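Local coordinates for UDP-N-acetylglucosamine 3-dehydrogenase (Acidithiobacillus ferrooxidans, PDB 7BVJ), which catalyses the NAD(+)-dependent oxidation of the glucosamine 3-position of UDP-N-acetylglucosamine to a ketone, a step in lipid A biosynthesis, at residues D96-E99 with A100-I104; A299-Q302 with V303-A306; P150-L153 with D154-V157. All coordinates share one frame; numbering follows the deposited sequence.

Contact 1. Residues D96-E99 with A100-I104; sequences DTEE and ADALI
This is a local contact in the first turns of helix 97-110, where the backbone carbonyls of Thr97, Glu98 and Glu99 meet the amides of Asp101, Ala102 and Leu103. The helix links strands 86-90 and 114-117 in a beta-alpha-beta unit of the Rossmann fold. Asp101 N binds Thr97 O at 2.9 Å. Ala102 N to Glu98 O and Leu103 N to Glu99 O follow at 3.0 Å each. The bond from Ala100 N to Asp96 O is weak.

Asp96 is the N-cap. Asp96 OD1 accepts from Glu99 N at 3.1 Å with an N-H...O angle of 164°, and the amide comes in nearly along the C-O axis. A weaker bond from Glu98 N reaches the same oxygen. The carboxylate thus takes up amides that lack a carbonyl from a preceding turn.

Asp101 folds back over this turn. Asp101 CG stands beside the backbone N (chi1 -72°), which lays the flat of the carboxylate over Thr97 O, with Asp101 CG 3.0 Å from that oxygen. Both groups are acceptors, so no bond forms between them. The carboxylate is instead held by a salt bridge from OD1 to Arg294. Leu103 bends back in a similar way, and its CG rests 3.5 Å from Glu99 O. On the exposed side, Glu98 OE1 only grazes Ala102 CB at 4.2 Å.

The two sides of the helix meet different neighbours. Glu99, Ala102 and Leu103 touch Phe74 of helix 73-82, and Leu103 also reaches Ala77. Thr97, Ala100 and Ile104 pack on Arg294 of helix 290-312, so the helix start lies between helix 73-82 of the same Rossmann domain and the late helix 290-312.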
loop_
_atom_site.group_PDB
_atom_site.type_symbol
_atom_site.label_atom_id
_atom_site.label_comp_id
_atom_site.label_asym_id
_atom_site.label_seq_id
_atom_site.Cartn_x
_atom_site.Cartn_y
_atom_site.Cartn_z
ATOM N N ASP A 96 -2.786 -10.171 11.556
ATOM C CA ASP A 96 -3.225 -9.587 12.813
ATOM C C ASP A 96 -2.103 -8.733 13.381
ATOM O O ASP A 96 -0.951 -8.806 12.945
ATOM C CB ASP A 96 -3.656 -10.665 13.815
ATOM C CG ASP A 96 -2.565 -11.682 14.088
ATOM O OD1 ASP A 96 -1.571 -11.348 14.767
ATOM O OD2 ASP A 96 -2.718 -12.831 13.633
ATOM N N THR A 97 -2.452 -7.926 14.379
ATOM C CA THR A 97 -1.536 -6.918 14.898
ATOM C C THR A 97 -0.457 -7.493 15.806
ATOM O O THR A 97 0.548 -6.818 16.056
ATOM C CB THR A 97 -2.325 -5.860 15.664
ATOM O OG1 THR A 97 -3.060 -6.502 16.717
ATOM C CG2 THR A 97 -3.298 -5.145 14.726
ATOM N N GLU A 98 -0.642 -8.711 16.310
ATOM C CA GLU A 98 0.359 -9.339 17.163
ATOM C C GLU A 98 1.558 -9.832 16.350
ATOM O O GLU A 98 2.703 -9.709 16.792
ATOM C CB GLU A 98 -0.291 -10.477 17.947
ATOM C CG GLU A 98 0.491 -10.955 19.154
ATOM C CD GLU A 98 1.386 -12.143 18.825
ATOM O OE1 GLU A 98 2.601 -11.927 18.607
ATOM O OE2 GLU A 98 0.873 -13.288 18.777
ATOM N N GLU A 99 1.311 -10.374 15.153
ATOM C CA GLU A 99 2.398 -10.679 14.231
ATOM C C GLU A 99 3.163 -9.411 13.864
ATOM O O GLU A 99 4.401 -9.402 13.848
ATOM C CB GLU A 99 1.841 -11.364 12.975
ATOM C CG GLU A 99 1.248 -12.745 13.211
ATOM C CD GLU A 99 0.571 -13.336 11.968
ATOM O OE1 GLU A 99 0.337 -12.597 10.988
ATOM O OE2 GLU A 99 0.279 -14.550 11.968
ATOM N N ALA A 100 2.436 -8.320 13.601
ATOM C CA ALA A 100 3.073 -7.055 13.254
ATOM C C ALA A 100 3.907 -6.521 14.415
ATOM O O ALA A 100 5.030 -6.040 14.213
ATOM C CB ALA A 100 2.008 -6.042 12.830
ATOM N N ASP A 101 3.371 -6.610 15.638
ATOM C CA ASP A 101 4.119 -6.239 16.835
ATOM C C ASP A 101 5.420 -7.029 16.934
ATOM O O ASP A 101 6.489 -6.460 17.184
ATOM C CB ASP A 101 3.259 -6.479 18.086
ATOM C CG ASP A 101 2.111 -5.472 18.233
ATOM O OD1 ASP A 101 2.219 -4.352 17.698
ATOM O OD2 ASP A 101 1.111 -5.806 18.907
ATOM N N ALA A 102 5.341 -8.346 16.736
ATOM C CA ALA A 102 6.529 -9.192 16.844
ATOM C C ALA A 102 7.575 -8.828 15.794
ATOM O O ALA A 102 8.775 -8.797 16.088
ATOM C CB ALA A 102 6.132 -10.670 16.714
ATOM N N LEU A 103 7.151 -8.585 14.551
ATOM C CA LEU A 103 8.151 -8.294 13.532
ATOM C C LEU A 103 8.760 -6.911 13.738
ATOM O O LEU A 103 9.960 -6.724 13.502
ATOM C CB LEU A 103 7.552 -8.431 12.130
ATOM C CG LEU A 103 7.159 -9.862 11.697
ATOM C CD1 LEU A 103 6.319 -9.852 10.437
ATOM C CD2 LEU A 103 8.379 -10.752 11.494
ATOM N N ILE A 104 7.968 -5.940 14.204
ATOM C CA ILE A 104 8.528 -4.637 14.562
ATOM C C ILE A 104 9.584 -4.803 15.650
ATOM O O ILE A 104 10.688 -4.258 15.555
ATOM C CB ILE A 104 7.405 -3.669 14.991
ATOM C CG1 ILE A 104 6.576 -3.235 13.778
ATOM C CG2 ILE A 104 7.973 -2.449 15.709
ATOM C CD1 ILE A 104 5.181 -2.801 14.124
#

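Contact 2. Residues A299-Q302 with V303-A306; sequences AALQ and VRVA
Leu301 lays its CD2 methyl beside the guanidinium group of Arg304, 3.5 Å from NH2. This is an i to i+3 side-chain contact on one face of alpha helix 290-312, and the two side chains run side by side in the same direction. CD2 meets the guanidinium plane obliquely. The Arg304 chain leaves with CG anti to N, then bends at chi3 (76°), which turns the charged group alongside the leucine. Its NH1 is held by a salt bridge to Asp156, at the start of helix 157-173.

The backbone is regular. Val303 N, Arg304 N, Val305 N and Ala306 N bond in turn to the carbonyls of Ala299, Ala300, Leu301 and Gln302. The shortest of these is Arg304 N to Ala300 O, at 2.8 Å.

The face bearing Ala299 and Val303 is buried against the mixed sheet. Ala299 touches Met199, and Val303 touches Val180 and Ala197. Val303 also meets Ile158 and Met162 of helix 157-173. Gln302 and Val305 are exposed. The two valines place their branches alike: Val303 CG2 lies 3.5 Å from Ala299 O, and Val305 CG2 lies 3.5 Å from Leu301 O.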
loop_
_atom_site.group_PDB
_atom_site.type_symbol
_atom_site.label_atom_id
_atom_site.label_comp_id
_atom_site.label_asym_id
_atom_site.label_seq_id
_atom_site.Cartn_x
_atom_site.Cartn_y
_atom_site.Cartn_z
ATOM N N ALA A 299 -6.532 -0.358 11.813
ATOM C CA ALA A 299 -7.722 0.314 11.290
ATOM C C ALA A 299 -8.510 -0.586 10.335
ATOM O O ALA A 299 -9.751 -0.628 10.367
ATOM C CB ALA A 299 -7.317 1.612 10.588
ATOM N N ALA A 300 -7.809 -1.284 9.448
ATOM C CA ALA A 300 -8.503 -2.087 8.457
ATOM C C ALA A 300 -9.226 -3.237 9.129
ATOM O O ALA A 300 -10.343 -3.580 8.740
ATOM C CB ALA A 300 -7.533 -2.597 7.401
ATOM N N LEU A 301 -8.618 -3.822 10.158
ATOM C CA LEU A 301 -9.304 -4.877 10.894
ATOM C C LEU A 301 -10.546 -4.330 11.598
ATOM O O LEU A 301 -11.591 -4.988 11.624
ATOM C CB LEU A 301 -8.330 -5.543 11.869
ATOM C CG LEU A 301 -7.199 -6.356 11.211
ATOM C CD1 LEU A 301 -6.135 -6.705 12.243
ATOM C CD2 LEU A 301 -7.725 -7.638 10.568
ATOM N N GLN A 302 -10.470 -3.116 12.146
ATOM C CA GLN A 302 -11.683 -2.505 12.705
ATOM C C GLN A 302 -12.779 -2.381 11.649
ATOM O O GLN A 302 -13.943 -2.753 11.883
ATOM C CB GLN A 302 -11.358 -1.145 13.299
ATOM C CG GLN A 302 -11.167 -1.180 14.808
ATOM C CD GLN A 302 -11.361 0.195 15.442
ATOM O OE1 GLN A 302 -12.383 0.450 16.087
ATOM N NE2 GLN A 302 -10.383 1.089 15.253
ATOM N N VAL A 303 -12.417 -1.883 10.464
ATOM C CA VAL A 303 -13.407 -1.762 9.399
ATOM C C VAL A 303 -13.992 -3.131 9.059
ATOM O O VAL A 303 -15.207 -3.287 8.935
ATOM C CB VAL A 303 -12.805 -1.087 8.153
ATOM C CG1 VAL A 303 -13.803 -1.198 6.994
ATOM C CG2 VAL A 303 -12.483 0.407 8.431
ATOM N N ARG A 304 -13.133 -4.137 8.873
ATOM C CA ARG A 304 -13.618 -5.444 8.449
ATOM C C ARG A 304 -14.537 -6.064 9.494
ATOM O O ARG A 304 -15.538 -6.691 9.150
ATOM C CB ARG A 304 -12.447 -6.376 8.157
ATOM C CG ARG A 304 -12.884 -7.693 7.578
ATOM C CD ARG A 304 -11.712 -8.439 6.988
ATOM N NE ARG A 304 -10.876 -9.040 8.016
ATOM C CZ ARG A 304 -9.822 -9.804 7.746
ATOM N NH1 ARG A 304 -9.488 -10.054 6.484
ATOM N NH2 ARG A 304 -9.109 -10.328 8.730
ATOM N N VAL A 305 -14.203 -5.912 10.776
ATOM C CA VAL A 305 -15.067 -6.432 11.817
ATOM C C VAL A 305 -16.423 -5.752 11.746
ATOM O O VAL A 305 -17.472 -6.402 11.862
ATOM C CB VAL A 305 -14.411 -6.252 13.199
ATOM C CG1 VAL A 305 -15.463 -6.231 14.296
ATOM C CG2 VAL A 305 -13.376 -7.341 13.459
ATOM N N ALA A 306 -16.425 -4.434 11.530
ATOM C CA ALA A 306 -17.687 -3.712 11.399
ATOM C C ALA A 306 -18.481 -4.207 10.197
ATOM O O ALA A 306 -19.708 -4.326 10.256
ATOM C CB ALA A 306 -17.418 -2.211 11.282
#

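Contact 3. Residues P150-L153 with D154-V157; sequences PRSL and DIDV
Arg151 O accepts from Asp154 N at 3.0 Å, and Ser152 O accepts from Ile155 N at 2.9 Å. These two overlapping i to i+3 bonds make a short 3-10 turn, the second step of which is a type I turn. Ser152 and Leu153 occupy the corners of the first step, Leu153 and Asp154 those of the second. The bonds differ in approach. Asp154 N comes in tilted 35° from the carbonyl plane of Arg151. Ile155 N stands well above the plane of Ser152, 62° out of it, so that bond does not use a lone pair. The chain then extends through Ile155 and Asp156.

Ile155 closes the turn with its side chain. CG1 lies beside the backbone N (chi1 -68°), which folds the branch back over Ser152. Ile155 CD1 reaches Ser152 CA at 3.6 Å and Ser152 OG at 3.7 Å, while Ile155 CB sits 3.3 Å from Ser152 O. Without CG1, CG2 and CD1, as with an alanine here, a gap is likely to open over CA and OG of Ser152. The Ser152 hydroxyl has its polar partner further back, at Lys149 N. Asp154 keeps its CB 3.7 Å from Arg151 O. Leu153 turns instead to the loops, touching Phe148 and Val188. The side chain of Arg151 is about 8 Å from the bound NAD.

Ile155 O is held by Arg213 of strand 206-215. Asp156 then acts as the N-cap of the next helix, its OD1 accepting from Met159 N and, weakly, from Ile158 N. The segment is thus a 3-10 turn followed by an N-cap, in the loop from strand 139-147 into helix 157-173 of the Gfo/Idh/MocA C-terminal domain.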
loop_
_atom_site.group_PDB
_atom_site.type_symbol
_atom_site.label_atom_id
_atom_site.label_comp_id
_atom_site.label_asym_id
_atom_site.label_seq_id
_atom_site.Cartn_x
_atom_site.Cartn_y
_atom_site.Cartn_z
ATOM N N PRO A 150 -11.688 -13.120 -12.922
ATOM C CA PRO A 150 -11.689 -14.517 -12.453
ATOM C C PRO A 150 -11.100 -14.698 -11.067
ATOM O O PRO A 150 -11.541 -15.583 -10.323
ATOM C CB PRO A 150 -10.865 -15.237 -13.530
ATOM C CG PRO A 150 -11.161 -14.480 -14.766
ATOM C CD PRO A 150 -11.233 -13.028 -14.325
ATOM N N ARG A 151 -10.156 -13.850 -10.673
ATOM C CA ARG A 151 -9.495 -13.970 -9.382
ATOM C C ARG A 151 -10.147 -13.134 -8.283
ATOM O O ARG A 151 -9.686 -13.185 -7.137
ATOM C CB ARG A 151 -8.020 -13.573 -9.521
ATOM C CG ARG A 151 -7.166 -14.542 -10.333
ATOM C CD ARG A 151 -7.309 -14.334 -11.850
ATOM N NE ARG A 151 -6.370 -15.168 -12.607
ATOM C CZ ARG A 151 -6.346 -15.270 -13.933
ATOM N NH1 ARG A 151 -7.214 -14.596 -14.673
ATOM N NH2 ARG A 151 -5.452 -16.053 -14.520
ATOM N N SER A 152 -11.209 -12.380 -8.593
ATOM C CA SER A 152 -11.712 -11.386 -7.647
ATOM C C SER A 152 -12.212 -12.006 -6.349
ATOM O O SER A 152 -12.263 -11.318 -5.323
ATOM C CB SER A 152 -12.827 -10.567 -8.289
ATOM O OG SER A 152 -12.312 -9.649 -9.234
ATOM N N LEU A 153 -12.573 -13.286 -6.363
ATOM C CA LEU A 153 -13.040 -13.926 -5.143
ATOM C C LEU A 153 -11.968 -13.969 -4.070
ATOM O O LEU A 153 -12.290 -14.132 -2.893
ATOM C CB LEU A 153 -13.544 -15.340 -5.455
ATOM C CG LEU A 153 -14.927 -15.351 -6.117
ATOM C CD1 LEU A 153 -15.583 -16.741 -6.055
ATOM C CD2 LEU A 153 -15.825 -14.293 -5.493
ATOM N N ASP A 154 -10.701 -13.821 -4.440
ATOM C CA ASP A 154 -9.623 -13.751 -3.468
ATOM C C ASP A 154 -9.180 -12.317 -3.192
ATOM O O ASP A 154 -8.096 -12.109 -2.640
ATOM C CB ASP A 154 -8.444 -14.600 -3.941
ATOM C CG ASP A 154 -8.816 -16.064 -4.092
ATOM O OD1 ASP A 154 -8.806 -16.577 -5.234
ATOM O OD2 ASP A 154 -9.141 -16.698 -3.068
ATOM N N ILE A 155 -9.988 -11.329 -3.572
ATOM C CA ILE A 155 -9.716 -9.922 -3.285
ATOM C C ILE A 155 -10.502 -9.555 -2.036
ATOM O O ILE A 155 -11.740 -9.475 -2.078
ATOM C CB ILE A 155 -10.109 -9.008 -4.450
ATOM C CG1 ILE A 155 -9.211 -9.222 -5.659
ATOM C CG2 ILE A 155 -10.070 -7.553 -4.014
ATOM C CD1 ILE A 155 -9.694 -8.502 -6.890
ATOM N N ASP A 156 -9.797 -9.327 -0.926
ATOM C CA ASP A 156 -10.448 -8.873 0.301
ATOM C C ASP A 156 -10.751 -7.387 0.147
ATOM O O ASP A 156 -9.838 -6.559 0.084
ATOM C CB ASP A 156 -9.570 -9.155 1.520
ATOM C CG ASP A 156 -10.275 -8.879 2.841
ATOM O OD1 ASP A 156 -10.849 -7.770 3.031
ATOM O OD2 ASP A 156 -10.233 -9.775 3.711
ATOM N N VAL A 157 -12.036 -7.055 0.087
ATOM C CA VAL A 157 -12.474 -5.700 -0.241
ATOM C C VAL A 157 -11.880 -4.662 0.715
ATOM O O VAL A 157 -11.547 -3.552 0.302
ATOM C CB VAL A 157 -14.019 -5.693 -0.282
ATOM C CG1 VAL A 157 -14.614 -4.363 0.042
ATOM C CG2 VAL A 157 -14.475 -6.168 -1.673
#

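Overall arrangement
Helix 290-312 is the common partner. Contact 2 touches contact 1 through Leu301 CD1, which packs at 4.1 Å on Thr97 CG2. It touches contact 3 through the salt bridge of Arg304 NH1 to Asp156 OD2, 2.9 Å long. The centre of contact 2 lies about 17 Å from that of contact 1 and about 18 Å from that of contact 3. Contacts 1 and 3 do not touch; their nearest atoms are about 11 Å apart. Contact 3 comes closer to the cofactor: the Arg151 side chain is about 8 Å from NAD and about 8 Å from that of His13, an NAD(+)-binding residue. In contact 1, the Glu99 side chain is about 13 Å from NAD.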